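Local coordinates for ribose ABC transporter, substrate binding protein (Conexibacter woesei, PDB 4KQ9) that probably binds ribose or a related sugar outside the cell membrane and delivers it to an ABC transporter for uptake, at residues Leu231-Gln245 with Pro275-Met288. The protein carries 1 engineered substitution. Sequence-based numbering, arbitrary orientation.
Sequences LAAVRAGTMALTVSQ and PVIEIDTETIDRVM
Thr281 OG1 donates to the carbonyl O of Val234 (3.0 Å), in the carbonyl plane and on a lone pair. Thr281 CG2, anti to the backbone N, also lies against this oxygen. Gly237 N is a second donor to Val234 O, as part of the Schellman motif that ends helix 228-236. Val234 turns CG1 onto the backbone between Asp280 and Thr281, 3.4 Å from Asp280 C.

Leu231 CD2 fits tightly against Ile279 CD1 (3.5 Å) and also meets Ile284 CD1 and the selenium of Met288, a selenomethionine. Ile284 stretches out, CG1 anti to the backbone N (chi1 178°), and its CD1 reaches Arg235 CG at 3.8 Å. Trp293 of helix 291-297 packs on Ile279 and Met288.

Strands 241-244 and 277-280 form an antiparallel pair in the periplasmic binding protein fold. Strand 241-244 runs toward the hinge between the two lobes and strand 277-280 returns from it. Ser244 N to Ile277 O (2.8 Å) and Ile279 N to Thr242 O (2.9 Å) are two of the pair's four backbone bonds. Thr242 CG2 lies beside Ile279 CB, pointing the same way, while its OG1 is hydrogen-bonded to Asp199 OD1. On the other face, Leu241 CD1 rests 3.9 Å from both Glu278 CB and Asp280 CB.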
ATOM      1  N   LEU A 231      -3.050 -14.779  -0.412  1.00 13.60           N
ATOM      2  CA  LEU A 231      -3.810 -15.304  -1.524  1.00 13.58           C
ATOM      3  C   LEU A 231      -4.138 -16.774  -1.247  1.00 14.26           C
ATOM      4  O   LEU A 231      -5.249 -17.188  -1.446  1.00 15.26           O
ATOM      5  CB  LEU A 231      -2.995 -15.134  -2.754  1.00 14.43           C
ATOM      6  CG  LEU A 231      -2.798 -13.696  -3.218  1.00 15.78           C
ATOM      7  CD1 LEU A 231      -1.704 -13.665  -4.286  1.00 16.51           C
ATOM      8  CD2 LEU A 231      -4.088 -13.078  -3.670  1.00 16.81           C
ATOM      9  N   ALA A 232      -3.197 -17.524  -0.694  1.00 15.09           N
ATOM     10  CA  ALA A 232      -3.458 -18.940  -0.377  1.00 14.86           C
ATOM     11  C   ALA A 232      -4.508 -19.085   0.726  1.00 13.77           C
ATOM     12  O   ALA A 232      -5.451 -19.882   0.653  1.00 14.87           O
ATOM     13  CB  ALA A 232      -2.164 -19.559   0.023  1.00 15.14           C
ATOM     14  N   ALA A 233      -4.408 -18.252   1.734  1.00 13.61           N
ATOM     15  CA  ALA A 233      -5.428 -18.274   2.815  1.00 12.87           C
ATOM     16  C   ALA A 233      -6.829 -17.905   2.342  1.00 13.35           C
ATOM     17  O   ALA A 233      -7.843 -18.499   2.757  1.00 12.83           O
ATOM     18  CB  ALA A 233      -4.962 -17.421   4.003  1.00 12.43           C
ATOM     19  N   VAL A 234      -6.902 -16.917   1.441  1.00 14.04           N
ATOM     20  CA  VAL A 234      -8.154 -16.539   0.877  1.00 14.85           C
ATOM     21  C   VAL A 234      -8.696 -17.708   0.050  1.00 18.27           C
ATOM     22  O   VAL A 234      -9.871 -17.998   0.174  1.00 18.37           O
ATOM     23  CB  VAL A 234      -8.066 -15.278   0.014  1.00 16.22           C
ATOM     24  CG1 VAL A 234      -9.389 -15.057  -0.707  1.00 16.94           C
ATOM     25  CG2 VAL A 234      -7.838 -14.067   0.918  1.00 15.78           C
ATOM     26  N   ARG A 235      -7.829 -18.337  -0.748  1.00 17.90           N
ATOM     27  CA  ARG A 235      -8.249 -19.497  -1.537  1.00 23.34           C
ATOM     28  C   ARG A 235      -8.739 -20.593  -0.591  1.00 23.31           C
ATOM     29  O   ARG A 235      -9.822 -21.137  -0.821  1.00 26.69           O
ATOM     30  CB  ARG A 235      -7.148 -20.060  -2.426  1.00 21.97           C
ATOM     31  CG  ARG A 235      -7.000 -19.316  -3.708  1.00 26.69           C
ATOM     32  CD  ARG A 235      -6.026 -19.906  -4.740  1.00 29.24           C
ATOM     33  NE  ARG A 235      -4.687 -19.895  -4.171  1.00 30.17           N
ATOM     34  CZ  ARG A 235      -3.680 -19.105  -4.523  1.00 35.11           C
ATOM     35  NH1 ARG A 235      -3.805 -18.210  -5.503  1.00 37.88           N
ATOM     36  NH2 ARG A 235      -2.506 -19.211  -3.872  1.00 36.12           N
ATOM     37  N   ALA A 236      -7.968 -20.892   0.446  1.00 19.26           N
ATOM     38  CA  ALA A 236      -8.403 -21.914   1.437  1.00 21.88           C
ATOM     39  C   ALA A 236      -9.640 -21.559   2.273  1.00 22.02           C
ATOM     40  O   ALA A 236     -10.224 -22.423   2.900  1.00 21.81           O
ATOM     41  CB  ALA A 236      -7.282 -22.252   2.374  1.00 22.51           C
ATOM     42  N   GLY A 237     -10.068 -20.318   2.307  1.00 20.52           N
ATOM     43  CA  GLY A 237     -11.232 -19.967   3.165  1.00 19.49           C
ATOM     44  C   GLY A 237     -10.844 -19.606   4.620  1.00 19.79           C
ATOM     45  O   GLY A 237     -11.723 -19.398   5.489  1.00 22.48           O
ATOM     46  N   THR A 238      -9.558 -19.539   4.943  1.00 18.24           N
ATOM     47  CA  THR A 238      -9.188 -19.188   6.316  1.00 17.84           C
ATOM     48  C   THR A 238      -9.133 -17.653   6.449  1.00 18.90           C
ATOM     49  O   THR A 238      -9.320 -17.148   7.544  1.00 18.73           O
ATOM     50  CB  THR A 238      -7.845 -19.741   6.730  1.00 19.81           C
ATOM     51  OG1 THR A 238      -6.876 -19.413   5.738  1.00 19.03           O
ATOM     52  CG2 THR A 238      -7.854 -21.306   6.902  1.00 21.84           C
HETATM   53  N   MSE A 239      -8.902 -16.930   5.339  1.00 15.52           N
HETATM   54  CA  MSE A 239      -9.045 -15.449   5.283  1.00 16.70           C
HETATM   55  C   MSE A 239     -10.176 -15.147   4.356  1.00 16.96           C
HETATM   56  O   MSE A 239     -10.380 -15.900   3.382  1.00 18.31           O
HETATM   57  CB  MSE A 239      -7.805 -14.816   4.710  1.00 19.34           C
HETATM   58  CG  MSE A 239      -6.731 -14.705   5.780  1.00 25.79           C
HETATM   59 SE   MSE A 239      -5.199 -13.626   5.133  0.80 38.83          SE
HETATM   60  CE  MSE A 239      -6.112 -12.337   4.136  1.00 16.15           C
ATOM     61  N   ALA A 240     -10.932 -14.082   4.600  1.00 14.68           N
ATOM     62  CA  ALA A 240     -12.086 -13.728   3.737  1.00 15.59           C
ATOM     63  C   ALA A 240     -11.725 -12.791   2.598  1.00 15.16           C
ATOM     64  O   ALA A 240     -12.312 -12.903   1.527  1.00 15.65           O
ATOM     65  CB  ALA A 240     -13.215 -13.113   4.547  1.00 15.63           C
ATOM     66  N   LEU A 241     -10.872 -11.800   2.860  1.00 12.30           N
ATOM     67  CA  LEU A 241     -10.589 -10.739   1.875  1.00 11.72           C
ATOM     68  C   LEU A 241      -9.183 -10.218   2.061  1.00 10.73           C
ATOM     69  O   LEU A 241      -8.719 -10.021   3.216  1.00  9.63           O
ATOM     70  CB  LEU A 241     -11.536  -9.568   2.074  1.00 12.75           C
ATOM     71  CG  LEU A 241     -11.453  -8.295   1.212  1.00 14.41           C
ATOM     72  CD1 LEU A 241     -12.170  -8.607  -0.061  1.00 16.73           C
ATOM     73  CD2 LEU A 241     -12.193  -7.075   1.802  1.00 16.11           C
ATOM     74  N   THR A 242      -8.505  -9.982   0.971  1.00  9.69           N
ATOM     75  CA  THR A 242      -7.338  -9.122   1.016  1.00 11.16           C
ATOM     76  C   THR A 242      -7.417  -8.091  -0.103  1.00 11.27           C
ATOM     77  O   THR A 242      -8.208  -8.252  -1.070  1.00 11.59           O
ATOM     78  CB  THR A 242      -6.055  -9.968   0.913  1.00 12.12           C
ATOM     79  OG1 THR A 242      -4.904  -9.146   1.121  1.00 12.41           O
ATOM     80  CG2 THR A 242      -5.934 -10.662  -0.421  1.00 12.45           C
ATOM     81  N   VAL A 243      -6.595  -7.055  -0.031  1.00 11.47           N
ATOM     82  CA  VAL A 243      -6.643  -5.999  -1.021  1.00 11.31           C
ATOM     83  C   VAL A 243      -5.240  -5.827  -1.618  1.00 11.22           C
ATOM     84  O   VAL A 243      -4.262  -5.661  -0.862  1.00 11.08           O
ATOM     85  CB  VAL A 243      -7.154  -4.686  -0.430  1.00 12.16           C
ATOM     86  CG1 VAL A 243      -7.304  -3.568  -1.519  1.00 12.85           C
ATOM     87  CG2 VAL A 243      -8.511  -4.918   0.195  1.00 14.09           C
ATOM     88  N   SER A 244      -5.129  -5.849  -2.952  1.00 10.84           N
ATOM     89  CA  SER A 244      -3.853  -5.481  -3.651  1.00 11.09           C
ATOM     90  C   SER A 244      -3.762  -3.979  -3.899  1.00 11.19           C
ATOM     91  O   SER A 244      -4.758  -3.354  -4.287  1.00  9.73           O
ATOM     92  CB  SER A 244      -3.759  -6.191  -4.953  1.00 12.60           C
ATOM     93  OG  SER A 244      -2.685  -5.668  -5.678  1.00 12.40           O
ATOM     94  N   GLN A 245      -2.583  -3.407  -3.620  1.00 10.65           N
ATOM     95  CA  GLN A 245      -2.306  -2.022  -3.927  1.00 11.95           C
ATOM     96  C   GLN A 245      -1.660  -1.885  -5.280  1.00 10.90           C
ATOM     97  O   GLN A 245      -1.207  -0.827  -5.595  1.00 11.69           O
ATOM     98  CB  GLN A 245      -1.348  -1.496  -2.889  1.00 14.53           C
ATOM     99  CG  GLN A 245      -1.978  -1.396  -1.521  1.00 17.29           C
ATOM    100  CD  GLN A 245      -1.033  -0.660  -0.565  1.00 21.23           C
ATOM    101  OE1 GLN A 245      -0.506  -1.254   0.369  1.00 24.33           O
ATOM    102  NE2 GLN A 245      -0.768   0.602  -0.841  1.00 21.14           N
ATOM    103  N   PRO A 275      -5.179   2.325  -8.706  1.00 11.94           N
ATOM    104  CA  PRO A 275      -6.154   1.278  -8.522  1.00 12.69           C
ATOM    105  C   PRO A 275      -5.786   0.308  -7.399  1.00 11.23           C
ATOM    106  O   PRO A 275      -4.638   0.083  -7.101  1.00 10.79           O
ATOM    107  CB  PRO A 275      -6.199   0.552  -9.861  1.00 13.54           C
ATOM    108  CG  PRO A 275      -5.315   1.217 -10.767  1.00 13.07           C
ATOM    109  CD  PRO A 275      -4.541   2.257 -10.010  1.00 12.11           C
ATOM    110  N   VAL A 276      -6.809  -0.145  -6.701  1.00 11.62           N
ATOM    111  CA  VAL A 276      -6.695  -1.265  -5.763  1.00 11.66           C
ATOM    112  C   VAL A 276      -7.728  -2.317  -6.185  1.00 12.13           C
ATOM    113  O   VAL A 276      -8.737  -1.945  -6.816  1.00 11.99           O
ATOM    114  CB  VAL A 276      -6.938  -0.832  -4.311  1.00 12.32           C
ATOM    115  CG1 VAL A 276      -5.994   0.251  -3.879  1.00 12.77           C
ATOM    116  CG2 VAL A 276      -8.389  -0.434  -4.012  1.00 14.61           C
ATOM    117  N   ILE A 277      -7.447  -3.582  -5.888  1.00 11.69           N
ATOM    118  CA  ILE A 277      -8.273  -4.708  -6.260  1.00 12.59           C
ATOM    119  C   ILE A 277      -8.511  -5.597  -5.037  1.00 13.98           C
ATOM    120  O   ILE A 277      -7.548  -6.015  -4.411  1.00 12.48           O
ATOM    121  CB  ILE A 277      -7.669  -5.561  -7.372  1.00 12.90           C
ATOM    122  CG1 ILE A 277      -7.586  -4.752  -8.657  1.00 13.91           C
ATOM    123  CG2 ILE A 277      -8.587  -6.718  -7.665  1.00 13.96           C
ATOM    124  CD1 ILE A 277      -7.035  -5.443  -9.864  1.00 14.16           C
ATOM    125  N   GLU A 278      -9.765  -5.818  -4.698  1.00 15.93           N
ATOM    126  CA  GLU A 278     -10.204  -6.748  -3.633  1.00 20.41           C
ATOM    127  C   GLU A 278     -10.274  -8.181  -4.134  1.00 20.40           C
ATOM    128  O   GLU A 278     -10.802  -8.457  -5.255  1.00 18.31           O
ATOM    129  CB  GLU A 278     -11.649  -6.438  -3.224  1.00 27.52           C
ATOM    130  CG  GLU A 278     -11.890  -5.045  -2.763  1.00 35.89           C
ATOM    131  CD  GLU A 278     -13.388  -4.725  -2.590  1.00 45.20           C
ATOM    132  OE1 GLU A 278     -14.096  -5.397  -1.796  1.00 51.59           O
ATOM    133  OE2 GLU A 278     -13.863  -3.772  -3.253  1.00 52.76           O
ATOM    134  N   ILE A 279      -9.841  -9.109  -3.279  1.00 17.54           N
ATOM    135  CA  ILE A 279      -9.743 -10.501  -3.615  1.00 19.20           C
ATOM    136  C   ILE A 279     -10.438 -11.230  -2.484  1.00 18.29           C
ATOM    137  O   ILE A 279      -9.979 -11.095  -1.359  1.00 12.76           O
ATOM    138  CB  ILE A 279      -8.266 -10.903  -3.624  1.00 24.25           C
ATOM    139  CG1 ILE A 279      -7.471  -9.965  -4.514  1.00 29.91           C
ATOM    140  CG2 ILE A 279      -8.103 -12.339  -4.074  1.00 26.58           C
ATOM    141  CD1 ILE A 279      -6.107 -10.483  -4.780  1.00 33.95           C
ATOM    142  N   ASP A 280     -11.542 -11.950  -2.748  1.00 16.92           N
ATOM    143  CA  ASP A 280     -12.221 -12.711  -1.712  1.00 20.08           C
ATOM    144  C   ASP A 280     -12.360 -14.166  -2.113  1.00 18.43           C
ATOM    145  O   ASP A 280     -12.013 -14.558  -3.233  1.00 17.53           O
ATOM    146  CB  ASP A 280     -13.507 -12.038  -1.241  1.00 23.33           C
ATOM    147  CG  ASP A 280     -14.657 -12.139  -2.277  1.00 33.09           C
ATOM    148  OD1 ASP A 280     -14.998 -13.269  -2.672  1.00 42.22           O
ATOM    149  OD2 ASP A 280     -15.208 -11.089  -2.664  1.00 36.51           O
ATOM    150  N   THR A 281     -12.752 -14.984  -1.162  1.00 20.88           N
ATOM    151  CA  THR A 281     -12.785 -16.423  -1.365  1.00 23.05           C
ATOM    152  C   THR A 281     -13.650 -16.773  -2.595  1.00 22.82           C
ATOM    153  O   THR A 281     -13.212 -17.543  -3.426  1.00 26.69           O
ATOM    154  CB  THR A 281     -13.254 -17.173  -0.084  1.00 26.90           C
ATOM    155  OG1 THR A 281     -12.437 -16.797   1.042  1.00 26.53           O
ATOM    156  CG2 THR A 281     -13.124 -18.725  -0.292  1.00 27.60           C
ATOM    157  N   GLU A 282     -14.801 -16.134  -2.746  1.00 25.39           N
ATOM    158  CA  GLU A 282     -15.677 -16.371  -3.899  1.00 29.41           C
ATOM    159  C   GLU A 282     -15.135 -15.862  -5.254  1.00 32.30           C
ATOM    160  O   GLU A 282     -15.426 -16.454  -6.264  1.00 31.01           O
ATOM    161  CB  GLU A 282     -17.086 -15.824  -3.668  1.00 32.75           C
ATOM    162  CG  GLU A 282     -17.237 -14.341  -3.335  1.00 38.52           C
ATOM    163  N   THR A 283     -14.345 -14.786  -5.286  1.00 25.67           N
ATOM    164  CA  THR A 283     -13.993 -14.174  -6.571  1.00 24.52           C
ATOM    165  C   THR A 283     -12.575 -14.355  -6.993  1.00 21.64           C
ATOM    166  O   THR A 283     -12.234 -14.006  -8.149  1.00 19.36           O
ATOM    167  CB  THR A 283     -14.260 -12.648  -6.524  1.00 26.91           C
ATOM    168  OG1 THR A 283     -13.564 -12.032  -5.398  1.00 32.25           O
ATOM    169  CG2 THR A 283     -15.748 -12.432  -6.332  1.00 29.72           C
ATOM    170  N   ILE A 284     -11.727 -14.882  -6.104  1.00 17.72           N
ATOM    171  CA  ILE A 284     -10.263 -14.800  -6.302  1.00 17.01           C
ATOM    172  C   ILE A 284      -9.788 -15.363  -7.626  1.00 19.50           C
ATOM    173  O   ILE A 284      -8.991 -14.749  -8.353  1.00 18.07           O
ATOM    174  CB  ILE A 284      -9.444 -15.374  -5.074  1.00 16.50           C
ATOM    175  CG1 ILE A 284      -7.944 -15.321  -5.301  1.00 16.66           C
ATOM    176  CG2 ILE A 284      -9.798 -16.826  -4.781  1.00 17.63           C
ATOM    177  CD1 ILE A 284      -7.115 -15.558  -4.027  1.00 16.90           C
ATOM    178  N   ASP A 285     -10.231 -16.566  -7.952  1.00 23.83           N
ATOM    179  CA  ASP A 285      -9.713 -17.221  -9.164  1.00 26.24           C
ATOM    180  C   ASP A 285     -10.173 -16.470 -10.465  1.00 23.54           C
ATOM    181  O   ASP A 285      -9.361 -16.235 -11.363  1.00 23.08           O
ATOM    182  CB  ASP A 285     -10.060 -18.733  -9.134  1.00 30.09           C
ATOM    183  CG  ASP A 285      -9.428 -19.472  -7.892  1.00 35.53           C
ATOM    184  OD1 ASP A 285      -8.177 -19.355  -7.651  1.00 35.08           O
ATOM    185  OD2 ASP A 285     -10.206 -20.135  -7.147  1.00 38.85           O
ATOM    186  N   ARG A 286     -11.418 -16.048 -10.512  1.00 21.85           N
ATOM    187  CA  ARG A 286     -11.935 -15.220 -11.607  1.00 25.99           C
ATOM    188  C   ARG A 286     -11.179 -13.912 -11.674  1.00 22.64           C
ATOM    189  O   ARG A 286     -10.659 -13.522 -12.716  1.00 21.18           O
ATOM    190  CB  ARG A 286     -13.396 -14.873 -11.402  1.00 29.19           C
ATOM    191  CG  ARG A 286     -14.416 -15.916 -11.794  1.00 37.70           C
ATOM    192  CD  ARG A 286     -15.842 -15.389 -11.482  1.00 44.46           C
ATOM    193  NE  ARG A 286     -16.399 -15.979 -10.255  1.00 47.68           N
ATOM    194  CZ  ARG A 286     -17.217 -15.372  -9.397  1.00 57.07           C
ATOM    195  NH1 ARG A 286     -17.640 -16.027  -8.321  1.00 65.10           N
ATOM    196  NH2 ARG A 286     -17.615 -14.122  -9.586  1.00 65.61           N
ATOM    197  N   VAL A 287     -11.066 -13.239 -10.545  1.00 18.86           N
ATOM    198  CA  VAL A 287     -10.364 -11.954 -10.546  1.00 18.75           C
ATOM    199  C   VAL A 287      -8.952 -12.124 -11.064  1.00 18.19           C
ATOM    200  O   VAL A 287      -8.437 -11.392 -11.982  1.00 16.52           O
ATOM    201  CB  VAL A 287     -10.385 -11.343  -9.149  1.00 20.06           C
ATOM    202  CG1 VAL A 287      -9.343 -10.262  -9.035  1.00 20.69           C
ATOM    203  CG2 VAL A 287     -11.762 -10.824  -8.814  1.00 21.85           C
HETATM  204  N   MSE A 288      -8.290 -13.134 -10.539  1.00 18.06           N
HETATM  205  CA  MSE A 288      -6.878 -13.270 -10.842  1.00 21.16           C
HETATM  206  C   MSE A 288      -6.542 -13.720 -12.245  1.00 21.94           C
HETATM  207  O   MSE A 288      -5.378 -13.603 -12.670  1.00 21.68           O
HETATM  208  CB  MSE A 288      -6.206 -14.167  -9.795  1.00 22.54           C
HETATM  209  CG  MSE A 288      -5.937 -13.341  -8.513  1.00 25.37           C
HETATM  210 SE   MSE A 288      -4.935 -14.579  -7.310  0.80 34.63          SE
HETATM  211  CE  MSE A 288      -3.098 -14.516  -8.048  1.00 31.36           C
TER
HETATM  212  O   HOH W   1     -11.160 -19.813  -3.620  1.00 40.94           O
HETATM  213  O   HOH W   2      -2.733   1.338  -5.623  1.00 13.30           O